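Local coordinates for protein putative P450-like enzyme (Streptomyces himastatinicus ATCC 53653, PDB 5Z9J) that binds heme b and probably works as a cytochrome P450-type monooxygenase, using its iron and molecular oxygen to oxidise substrates, at residues E10-H15 and K165-E170; F16-K21 and R279-I284; Q34-Y39 and T300-D305. All coordinates share one frame; numbering follows the deposited sequence.

Contact 1: E10-H15 and K165-E170; sequences EFHPGH and KFESPE. With TAM (tris(hydroxyethyl)aminomethane), chain F.
The imidazole of His12 meets Glu167 and Gly14 along its edge, close to the ring plane. NE2 gives its hydrogen to OE2 of Glu167 at 2.6 Å, a short but noticeably bent hydrogen bond. The donor does not lie in the plane of the carboxylate but stands 53° out of it, and the two flat groups are inclined by 40°. ND1 of His12 takes the backbone N-H of Gly14 at 2.9 Å, which makes ND1 the acceptor and NE2 the donor of the ring and fixes how it is turned. The ring of His15 receives CB of His12, 3.5 Å above the middle of one face, and stacks on Trp17 with the other. With CG trans to the amide nitrogen (chi1 -164°), the His12 ring swings out toward Glu167, whose own chain is bent at chi2 and comes from the opposite direction. Replacing the imidazole by an alanine here is likely to leave the Glu167 carboxylate without this donor and the N-H of Gly14 without its side-chain acceptor. His12 also touches Val385, whose carbonyl is hydrogen-bonded to NE2 of His15. Gly14 borders the bound tris(hydroxyethyl)aminomethane, where a CB would run into C5 of the ligand. Residues 12-15 form a type I beta turn closed by the bond from His15 N to His12 O, 3.0 Å long. The arrangement is a histidine-carboxylate pair at the surface, with the other ring nitrogen hydrogen-bonded within its own turn, and it ties the N-terminal loop of this P450 fold to the connection between helices 147-163 and 172-202.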
loop_
_atom_site.group_PDB
_atom_site.type_symbol
_atom_site.label_atom_id
_atom_site.label_comp_id
_atom_site.label_asym_id
_atom_site.label_seq_id
_atom_site.Cartn_x
_atom_site.Cartn_y
_atom_site.Cartn_z
ATOM N N GLU A 10 -11.634 -6.298 15.483
ATOM C CA GLU A 10 -11.607 -7.608 14.815
ATOM C C GLU A 10 -10.526 -7.705 13.721
ATOM O O GLU A 10 -10.814 -7.726 12.511
ATOM C CB GLU A 10 -12.978 -7.929 14.206
ATOM C CG GLU A 10 -14.071 -8.322 15.230
ATOM C CD GLU A 10 -13.694 -9.460 16.161
ATOM O OE1 GLU A 10 -12.892 -10.341 15.778
ATOM O OE2 GLU A 10 -14.256 -9.486 17.279
ATOM N N PHE A 11 -9.275 -7.798 14.157
ATOM C CA PHE A 11 -8.159 -7.914 13.220
ATOM C C PHE A 11 -8.182 -9.260 12.483
ATOM O O PHE A 11 -8.760 -10.255 12.967
ATOM C CB PHE A 11 -6.807 -7.793 13.957
ATOM C CG PHE A 11 -6.678 -6.591 14.856
ATOM C CD1 PHE A 11 -6.515 -5.334 14.327
ATOM C CD2 PHE A 11 -6.650 -6.739 16.246
ATOM C CE1 PHE A 11 -6.370 -4.219 15.154
ATOM C CE2 PHE A 11 -6.495 -5.632 17.067
ATOM C CZ PHE A 11 -6.356 -4.366 16.502
ATOM N N HIS A 12 -7.470 -9.313 11.362
ATOM C CA HIS A 12 -7.106 -10.602 10.760
ATOM C C HIS A 12 -6.555 -11.502 11.856
ATOM O O HIS A 12 -5.736 -11.052 12.644
ATOM C CB HIS A 12 -6.026 -10.423 9.710
ATOM C CG HIS A 12 -5.868 -11.593 8.799
ATOM N ND1 HIS A 12 -5.262 -12.770 9.197
ATOM C CD2 HIS A 12 -6.170 -11.744 7.487
ATOM C CE1 HIS A 12 -5.260 -13.614 8.182
ATOM N NE2 HIS A 12 -5.795 -13.014 7.133
ATOM N N PRO A 13 -7.013 -12.763 11.907
ATOM C CA PRO A 13 -6.582 -13.689 12.968
ATOM C C PRO A 13 -5.077 -13.962 12.932
ATOM O O PRO A 13 -4.491 -14.321 13.948
ATOM C CB PRO A 13 -7.377 -14.960 12.686
ATOM C CG PRO A 13 -7.912 -14.821 11.280
ATOM C CD PRO A 13 -8.038 -13.346 11.018
ATOM N N GLY A 14 -4.457 -13.797 11.775
ATOM C CA GLY A 14 -3.024 -13.982 11.663
ATOM C C GLY A 14 -2.195 -12.842 12.241
ATOM O O GLY A 14 -0.977 -12.985 12.393
ATOM N N HIS A 15 -2.827 -11.698 12.524
ATOM C CA HIS A 15 -2.065 -10.528 12.967
ATOM C C HIS A 15 -1.909 -10.448 14.480
ATOM O O HIS A 15 -2.428 -9.532 15.116
ATOM C CB HIS A 15 -2.695 -9.252 12.491
ATOM C CG HIS A 15 -2.724 -9.135 10.997
ATOM N ND1 HIS A 15 -3.355 -8.103 10.342
ATOM C CD2 HIS A 15 -2.223 -9.940 10.030
ATOM C CE1 HIS A 15 -3.216 -8.259 9.037
ATOM N NE2 HIS A 15 -2.551 -9.379 8.818
ATOM N N LYS A 165 -7.615 -14.765 0.408
ATOM C CA LYS A 165 -7.346 -16.196 0.409
ATOM C C LYS A 165 -6.019 -16.476 -0.307
ATOM O O LYS A 165 -5.889 -17.454 -1.037
ATOM C CB LYS A 165 -8.497 -16.969 -0.247
ATOM N N PHE A 166 -5.025 -15.629 -0.050
ATOM C CA PHE A 166 -3.668 -15.878 -0.501
ATOM C C PHE A 166 -2.977 -16.731 0.565
ATOM O O PHE A 166 -1.971 -17.404 0.297
ATOM C CB PHE A 166 -2.916 -14.564 -0.723
ATOM N N GLU A 167 -3.541 -16.688 1.777
ATOM C CA GLU A 167 -2.982 -17.357 2.958
ATOM C C GLU A 167 -3.564 -18.750 3.153
ATOM O O GLU A 167 -3.304 -19.412 4.158
ATOM C CB GLU A 167 -3.215 -16.514 4.223
ATOM C CG GLU A 167 -4.621 -16.608 4.839
ATOM C CD GLU A 167 -5.496 -15.392 4.547
ATOM O OE1 GLU A 167 -5.418 -14.845 3.430
ATOM O OE2 GLU A 167 -6.266 -14.985 5.441
ATOM N N SER A 168 -4.391 -19.169 2.206
ATOM C CA SER A 168 -4.837 -20.547 2.134
ATOM C C SER A 168 -3.885 -21.301 1.212
ATOM O O SER A 168 -3.312 -20.708 0.304
ATOM C CB SER A 168 -6.278 -20.643 1.626
ATOM O OG SER A 168 -7.138 -19.765 2.327
ATOM N N PRO A 169 -3.689 -22.605 1.458
ATOM C CA PRO A 169 -2.894 -23.405 0.518
ATOM C C PRO A 169 -3.579 -23.529 -0.847
ATOM O O PRO A 169 -4.805 -23.618 -0.921
ATOM C CB PRO A 169 -2.781 -24.760 1.218
ATOM C CG PRO A 169 -3.923 -24.799 2.177
ATOM C CD PRO A 169 -4.171 -23.393 2.606
ATOM N N GLU A 170 -2.792 -23.504 -1.917
ATOM C CA GLU A 170 -3.354 -23.583 -3.260
ATOM C C GLU A 170 -2.692 -24.692 -4.070
ATOM O O GLU A 170 -1.466 -24.778 -4.144
ATOM C CB GLU A 170 -3.211 -22.239 -3.980
HETATM C C TAM F . 1.009 -16.308 9.687
HETATM C C1 TAM F . 1.602 -17.127 10.904
HETATM C C2 TAM F . -0.472 -15.951 9.898
HETATM C C3 TAM F . 1.849 -15.016 9.472
HETATM C C4 TAM F . 0.805 -16.912 12.194
HETATM C C5 TAM F . -0.956 -15.181 8.678
HETATM C C6 TAM F . 2.067 -14.170 10.747
HETATM N N TAM F . 1.118 -17.091 8.460
HETATM O O4 TAM F . -0.183 -17.916 12.337
HETATM O O5 TAM F . -0.286 -15.738 7.532
HETATM O O6 TAM F . 0.839 -13.590 11.132
#

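Contact 2: F16-K21 and R279-I284; sequences FWMRGK and RYMSPI. With TAM (tris(hydroxyethyl)aminomethane), chain F.
Met18 pushes its thioether end against the last turn of helix 270-280, and nearly all the close packing is made there. Its SD lies 3.3 Å from the carbonyl O of Tyr280, a van der Waals approach, and CE touches CE of Met281 at 4.0 Å. The two methionine chains cross at about a right angle. Bends at both chi2 and chi3 curl the Met18 chain, and its methyl CE also comes within 4.5 Å of CE2 of Tyr280, approaching the ring obliquely. All three residues are buried, and the tyrosine carbonyl is itself hydrogen-bonded to Arg317.

Beside this core the segments draw apart, and a water fills the interval. It accepts from NE1 of Trp17 at 2.8 Å and from the N-H of Ser282 at 3.1 Å, so two donors pointing at each other are served by one acceptor. The far edge of the indole borders the bound tris(hydroxyethyl)aminomethane. Arg19, Gly20 and Lys21 run on along the exposed surface.

Arg279 and Glu276 form a salt bridge, as expected of the ExxR motif of the P450 K helix. Met281 begins the loop that leaves this helix; Tyr280 and Met281 rest on helix 240-255, while the short 3-10 segment 16-18 precedes strand 27-30.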
loop_
_atom_site.group_PDB
_atom_site.type_symbol
_atom_site.label_atom_id
_atom_site.label_comp_id
_atom_site.label_asym_id
_atom_site.label_seq_id
_atom_site.Cartn_x
_atom_site.Cartn_y
_atom_site.Cartn_z
ATOM N N PHE A 16 -1.159 -11.392 15.020
ATOM C CA PHE A 16 -1.002 -11.496 16.460
ATOM C C PHE A 16 -0.414 -10.217 17.080
ATOM O O PHE A 16 -0.665 -9.925 18.272
ATOM C CB PHE A 16 -0.116 -12.723 16.810
ATOM C CG PHE A 16 1.257 -12.682 16.177
ATOM C CD1 PHE A 16 2.289 -12.016 16.795
ATOM C CD2 PHE A 16 1.493 -13.282 14.942
ATOM C CE1 PHE A 16 3.519 -11.952 16.202
ATOM C CE2 PHE A 16 2.732 -13.238 14.356
ATOM C CZ PHE A 16 3.733 -12.561 14.972
ATOM N N TRP A 17 0.427 -9.497 16.344
ATOM C CA TRP A 17 1.058 -8.303 16.916
ATOM C C TRP A 17 0.051 -7.201 17.252
ATOM O O TRP A 17 0.301 -6.367 18.119
ATOM C CB TRP A 17 2.151 -7.780 15.996
ATOM C CG TRP A 17 1.661 -7.430 14.589
ATOM C CD1 TRP A 17 1.232 -6.218 14.156
ATOM C CD2 TRP A 17 1.555 -8.321 13.462
ATOM N NE1 TRP A 17 0.865 -6.282 12.829
ATOM C CE2 TRP A 17 1.048 -7.561 12.384
ATOM C CE3 TRP A 17 1.847 -9.679 13.259
ATOM C CZ2 TRP A 17 0.828 -8.123 11.115
ATOM C CZ3 TRP A 17 1.609 -10.238 11.986
ATOM C CH2 TRP A 17 1.105 -9.452 10.938
ATOM N N MET A 18 -1.078 -7.167 16.527
ATOM C CA MET A 18 -2.157 -6.228 16.822
ATOM C C MET A 18 -2.906 -6.507 18.131
ATOM O O MET A 18 -3.580 -5.625 18.664
ATOM C CB MET A 18 -3.158 -6.209 15.645
ATOM C CG MET A 18 -2.478 -5.775 14.354
ATOM S SD MET A 18 -1.667 -4.158 14.488
ATOM C CE MET A 18 -3.080 -3.151 14.960
ATOM N N ARG A 19 -2.799 -7.737 18.631
ATOM C CA ARG A 19 -3.392 -8.139 19.902
ATOM C C ARG A 19 -2.368 -8.169 21.045
ATOM O O ARG A 19 -2.601 -8.803 22.073
ATOM C CB ARG A 19 -4.087 -9.498 19.741
ATOM C CG ARG A 19 -5.234 -9.456 18.700
ATOM C CD ARG A 19 -5.894 -10.819 18.436
ATOM N NE ARG A 19 -7.013 -10.705 17.485
ATOM C CZ ARG A 19 -6.958 -10.784 16.149
ATOM N NH1 ARG A 19 -5.812 -10.955 15.491
ATOM N NH2 ARG A 19 -8.083 -10.664 15.463
ATOM N N GLY A 20 -1.220 -7.524 20.840
ATOM C CA GLY A 20 -0.227 -7.385 21.887
ATOM C C GLY A 20 0.545 -8.652 22.227
ATOM O O GLY A 20 0.998 -8.809 23.372
ATOM N N LYS A 21 0.657 -9.575 21.268
ATOM C CA LYS A 21 1.409 -10.818 21.457
ATOM C C LYS A 21 2.802 -10.792 20.830
ATOM O O LYS A 21 2.970 -10.478 19.661
ATOM C CB LYS A 21 0.644 -12.004 20.861
ATOM C CG LYS A 21 1.320 -13.359 21.133
ATOM C CD LYS A 21 0.853 -14.431 20.126
ATOM C CE LYS A 21 1.948 -15.482 19.833
ATOM N NZ LYS A 21 1.763 -16.033 18.421
ATOM N N ARG A 279 3.217 2.897 11.829
ATOM C CA ARG A 279 3.960 1.919 12.622
ATOM C C ARG A 279 2.991 0.928 13.258
ATOM O O ARG A 279 3.122 -0.277 13.060
ATOM C CB ARG A 279 4.789 2.624 13.683
ATOM C CG ARG A 279 5.682 1.649 14.433
ATOM C CD ARG A 279 6.213 2.357 15.649
ATOM N NE ARG A 279 5.207 2.773 16.622
ATOM C CZ ARG A 279 4.695 1.977 17.568
ATOM N NH1 ARG A 279 5.065 0.692 17.637
ATOM N NH2 ARG A 279 3.806 2.456 18.430
ATOM N N TYR A 280 1.943 1.493 13.869
ATOM C CA TYR A 280 1.008 0.802 14.761
ATOM C C TYR A 280 -0.039 -0.060 14.062
ATOM O O TYR A 280 -0.457 -1.110 14.578
ATOM C CB TYR A 280 0.325 1.857 15.661
ATOM C CG TYR A 280 -0.652 1.330 16.663
ATOM C CD1 TYR A 280 -0.232 0.989 17.939
ATOM C CD2 TYR A 280 -2.004 1.159 16.334
ATOM C CE1 TYR A 280 -1.110 0.500 18.865
ATOM C CE2 TYR A 280 -2.906 0.673 17.280
ATOM C CZ TYR A 280 -2.433 0.349 18.550
ATOM O OH TYR A 280 -3.247 -0.146 19.527
ATOM N N MET A 281 -0.491 0.376 12.886
ATOM C CA MET A 281 -1.471 -0.369 12.138
ATOM C C MET A 281 -1.082 -0.223 10.664
ATOM O O MET A 281 -1.546 0.691 9.979
ATOM C CB MET A 281 -2.895 0.158 12.443
ATOM C CG MET A 281 -4.097 -0.642 11.804
ATOM S SD MET A 281 -5.711 0.046 12.305
ATOM C CE MET A 281 -5.503 -0.133 14.072
ATOM N N SER A 282 -0.198 -1.118 10.213
ATOM C CA SER A 282 0.563 -0.902 9.018
ATOM C C SER A 282 -0.291 -1.304 7.811
ATOM O O SER A 282 -0.598 -2.486 7.659
ATOM C CB SER A 282 1.882 -1.684 9.127
ATOM O OG SER A 282 2.555 -1.353 10.367
ATOM N N PRO A 283 -0.710 -0.327 6.978
ATOM C CA PRO A 283 -1.542 -0.707 5.818
ATOM C C PRO A 283 -0.973 -1.839 4.976
ATOM O O PRO A 283 -1.694 -2.749 4.520
ATOM C CB PRO A 283 -1.630 0.605 5.002
ATOM C CG PRO A 283 -1.516 1.665 5.979
ATOM C CD PRO A 283 -0.545 1.139 7.057
ATOM N N ILE A 284 0.328 -1.782 4.739
ATOM C CA ILE A 284 1.038 -2.952 4.218
ATOM C C ILE A 284 1.806 -3.523 5.432
ATOM O O ILE A 284 2.732 -2.910 5.978
ATOM C CB ILE A 284 1.988 -2.614 3.073
ATOM C CG1 ILE A 284 1.210 -2.049 1.866
ATOM C CG2 ILE A 284 2.745 -3.823 2.611
ATOM C CD1 ILE A 284 0.252 -3.040 1.196
HETATM C C TAM F . 1.009 -16.308 9.687
HETATM C C1 TAM F . 1.602 -17.127 10.904
HETATM C C2 TAM F . -0.472 -15.951 9.898
HETATM C C3 TAM F . 1.849 -15.016 9.472
HETATM C C4 TAM F . 0.805 -16.912 12.194
HETATM C C5 TAM F . -0.956 -15.181 8.678
HETATM C C6 TAM F . 2.067 -14.170 10.747
HETATM N N TAM F . 1.118 -17.091 8.460
HETATM O O4 TAM F . -0.183 -17.916 12.337
HETATM O O5 TAM F . -0.286 -15.738 7.532
HETATM O O6 TAM F . 0.839 -13.590 11.132
HETATM O O HOH W 1 0.323 -3.695 11.900
#

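Contact 3: Q34-Y39 and T300-D305; sequences QLWNVY and TVIPKD. With TAM (tris(hydroxyethyl)aminomethane), chain F.
Trp36 lays its indole against four consecutive residues of 300-303, and every close approach across the contact is made by this one side chain. Ile302 comes over one face: its CG2 stands 3.8 Å from the centroid of the five-membered ring, only 4° off the normal, a well-centred CH-pi contact. CG1 of Ile302 lies over the benzene half, 3.8 Å from CE3 of Trp36. With CG1 beside the backbone nitrogen (chi1 -60°) and CG2 beside the carbonyl carbon, the two branches of Ile302 spread over the two rings of the indole. The remaining neighbours approach obliquely. CD of Pro303 comes to 3.6 Å from CZ2 of Trp36. The carbonyl O of Val301 and the methyl CG2 of Thr300 meet CH2 and CZ3 of Trp36. No hydrogen bond joins the segments; the contact is mainly apolar, with the Val301 carbonyl its one polar neighbour among the close approaches.

Further out, the indole is fixed in rotation by the bond from NE1 to Gln306 OE1, and the ring of Tyr29 meets it at an angle. Pro303 is steadied by its carbonyl, which accepts from Thr291. On the reverse side of the strand, Asn37 is gripped at both ends, OD1 by Trp311 and ND2 by Asp28, while Asp28 also takes the hydroxyl of Tyr39. Asn37 and Tyr39 line the pocket of tris(hydroxyethyl)aminomethane, whose C6 lies at the Tyr39 ring edge, 3.4 Å from CE1.

Strand 35-38 lies between antiparallel 27-30 and parallel 307-310 in a mixed five-stranded sheet; a G1 beta bulge, Gln34 and Leu35 opposite Asp30, lies at its start. Strand 300-302 runs at 138° to strand 35-38 (N-to-C directions) and pairs instead with 295-297 in a separate hairpin that packs on the tryptophan; helix 41-48 covers Val38.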
loop_
_atom_site.group_PDB
_atom_site.type_symbol
_atom_site.label_atom_id
_atom_site.label_comp_id
_atom_site.label_asym_id
_atom_site.label_seq_id
_atom_site.Cartn_x
_atom_site.Cartn_y
_atom_site.Cartn_z
ATOM N N GLN A 34 3.892 -23.790 3.137
ATOM C CA GLN A 34 5.235 -23.990 2.610
ATOM C C GLN A 34 5.964 -22.653 2.421
ATOM O O GLN A 34 6.504 -22.367 1.353
ATOM C CB GLN A 34 5.168 -24.759 1.295
ATOM C CG GLN A 34 6.051 -25.981 1.242
ATOM C CD GLN A 34 5.558 -26.992 0.231
ATOM O OE1 GLN A 34 4.369 -27.040 -0.082
ATOM N NE2 GLN A 34 6.463 -27.825 -0.268
ATOM N N LEU A 35 6.009 -21.858 3.486
ATOM C CA LEU A 35 6.698 -20.582 3.451
ATOM C C LEU A 35 7.306 -20.269 4.806
ATOM O O LEU A 35 6.940 -20.882 5.818
ATOM C CB LEU A 35 5.753 -19.441 3.022
ATOM C CG LEU A 35 4.405 -19.198 3.715
ATOM C CD1 LEU A 35 4.593 -18.466 5.031
ATOM C CD2 LEU A 35 3.399 -18.429 2.779
ATOM N N TRP A 36 8.206 -19.285 4.806
ATOM C CA TRP A 36 8.911 -18.849 5.997
ATOM C C TRP A 36 8.381 -17.479 6.391
ATOM O O TRP A 36 7.919 -16.715 5.519
ATOM C CB TRP A 36 10.431 -18.808 5.751
ATOM C CG TRP A 36 11.074 -20.143 5.411
ATOM C CD1 TRP A 36 11.073 -20.784 4.194
ATOM C CD2 TRP A 36 11.821 -20.986 6.301
ATOM N NE1 TRP A 36 11.744 -21.975 4.287
ATOM C CE2 TRP A 36 12.231 -22.117 5.565
ATOM C CE3 TRP A 36 12.182 -20.891 7.653
ATOM C CZ2 TRP A 36 12.980 -23.151 6.131
ATOM C CZ3 TRP A 36 12.928 -21.922 8.217
ATOM C CH2 TRP A 36 13.322 -23.031 7.461
ATOM N N ASN A 37 8.370 -17.225 7.709
ATOM C CA ASN A 37 7.945 -15.975 8.344
ATOM C C ASN A 37 9.068 -15.307 9.141
ATOM O O ASN A 37 9.732 -15.981 9.916
ATOM C CB ASN A 37 6.749 -16.226 9.296
ATOM C CG ASN A 37 5.494 -16.731 8.582
ATOM O OD1 ASN A 37 4.929 -16.018 7.774
ATOM N ND2 ASN A 37 5.055 -17.942 8.890
ATOM N N VAL A 38 9.270 -13.998 8.970
ATOM C CA VAL A 38 10.204 -13.201 9.807
ATOM C C VAL A 38 9.436 -12.100 10.551
ATOM O O VAL A 38 8.720 -11.313 9.903
ATOM C CB VAL A 38 11.312 -12.511 8.953
ATOM C CG1 VAL A 38 12.321 -11.747 9.829
ATOM C CG2 VAL A 38 12.034 -13.505 8.131
ATOM N N TYR A 39 9.585 -11.996 11.868
ATOM C CA TYR A 39 8.826 -11.000 12.650
ATOM C C TYR A 39 9.716 -9.923 13.367
ATOM O O TYR A 39 9.195 -8.920 13.895
ATOM C CB TYR A 39 7.974 -11.689 13.708
ATOM C CG TYR A 39 7.092 -12.798 13.197
ATOM C CD1 TYR A 39 6.043 -12.553 12.311
ATOM C CD2 TYR A 39 7.274 -14.085 13.636
ATOM C CE1 TYR A 39 5.243 -13.584 11.860
ATOM C CE2 TYR A 39 6.470 -15.116 13.193
ATOM C CZ TYR A 39 5.458 -14.853 12.297
ATOM O OH TYR A 39 4.655 -15.877 11.850
ATOM N N THR A 300 18.602 -18.999 12.025
ATOM C CA THR A 300 17.773 -20.013 11.378
ATOM C C THR A 300 18.212 -20.087 9.928
ATOM O O THR A 300 18.349 -19.052 9.270
ATOM C CB THR A 300 16.237 -19.677 11.464
ATOM O OG1 THR A 300 15.847 -19.542 12.834
ATOM C CG2 THR A 300 15.390 -20.763 10.846
ATOM N N VAL A 301 18.443 -21.302 9.435
ATOM C CA VAL A 301 18.938 -21.463 8.081
ATOM C C VAL A 301 17.746 -21.543 7.110
ATOM O O VAL A 301 16.855 -22.378 7.242
ATOM C CB VAL A 301 19.820 -22.720 7.922
ATOM C CG1 VAL A 301 20.290 -22.873 6.474
ATOM C CG2 VAL A 301 21.040 -22.677 8.863
ATOM N N ILE A 302 17.741 -20.679 6.118
ATOM C CA ILE A 302 16.654 -20.748 5.135
ATOM C C ILE A 302 17.246 -21.166 3.789
ATOM O O ILE A 302 18.192 -20.548 3.291
ATOM C CB ILE A 302 15.913 -19.429 5.025
ATOM C CG1 ILE A 302 15.307 -19.070 6.379
ATOM C CG2 ILE A 302 14.810 -19.523 3.913
ATOM C CD1 ILE A 302 14.892 -17.656 6.517
ATOM N N PRO A 303 16.740 -22.273 3.237
ATOM C CA PRO A 303 17.313 -22.755 1.982
ATOM C C PRO A 303 17.095 -21.772 0.832
ATOM O O PRO A 303 16.350 -20.811 0.950
ATOM C CB PRO A 303 16.563 -24.079 1.722
ATOM C CG PRO A 303 16.040 -24.507 3.088
ATOM C CD PRO A 303 15.748 -23.206 3.803
ATOM N N LYS A 304 17.830 -22.028 -0.242
ATOM C CA LYS A 304 17.654 -21.457 -1.561
ATOM C C LYS A 304 16.194 -21.572 -2.006
ATOM O O LYS A 304 15.475 -22.441 -1.543
ATOM C CB LYS A 304 18.574 -22.198 -2.556
ATOM C CG LYS A 304 18.797 -21.510 -3.904
ATOM C CD LYS A 304 19.606 -22.389 -4.889
ATOM C CE LYS A 304 18.968 -23.757 -5.145
ATOM N NZ LYS A 304 19.675 -24.561 -6.192
ATOM N N ASP A 305 15.752 -20.648 -2.847
ATOM C CA ASP A 305 14.448 -20.732 -3.511
ATOM C C ASP A 305 13.239 -20.904 -2.593
ATOM O O ASP A 305 12.337 -21.678 -2.900
ATOM C CB ASP A 305 14.460 -21.890 -4.511
ATOM C CG ASP A 305 15.577 -21.770 -5.521
ATOM O OD1 ASP A 305 15.967 -20.630 -5.828
ATOM O OD2 ASP A 305 16.049 -22.811 -6.037
HETATM C C TAM F . 1.009 -16.308 9.687
HETATM C C1 TAM F . 1.602 -17.127 10.904
HETATM C C2 TAM F . -0.472 -15.951 9.898
HETATM C C3 TAM F . 1.849 -15.016 9.472
HETATM C C4 TAM F . 0.805 -16.912 12.194
HETATM C C5 TAM F . -0.956 -15.181 8.678
HETATM C C6 TAM F . 2.067 -14.170 10.747
HETATM N N TAM F . 1.118 -17.091 8.460
HETATM O O4 TAM F . -0.183 -17.916 12.337
HETATM O O5 TAM F . -0.286 -15.738 7.532
HETATM O O6 TAM F . 0.839 -13.590 11.132
#

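All three contacts take their first segment from the N-terminal region: 10-15, 16-21 and 34-39 come in that order, and 165-170, 279-284 and 300-305 follow in the same order, so the connections interleave. Contacts 1 and 2 have centres about 14 Å apart and touch through Arg19, which is hydrogen-bonded to the carbonyls of Phe11 and His12. Contact 3 lies about 18 Å and 21 Å from them, centre to centre, and meets contact 2 where Phe16 packs on Tyr39. Bound tris(hydroxyethyl)aminomethane adjoins a residue of each. The N-terminal stretch thereby joins the loop between helices 147-163 and 172-202, the end of helix 270-280 and the 295-302 hairpin.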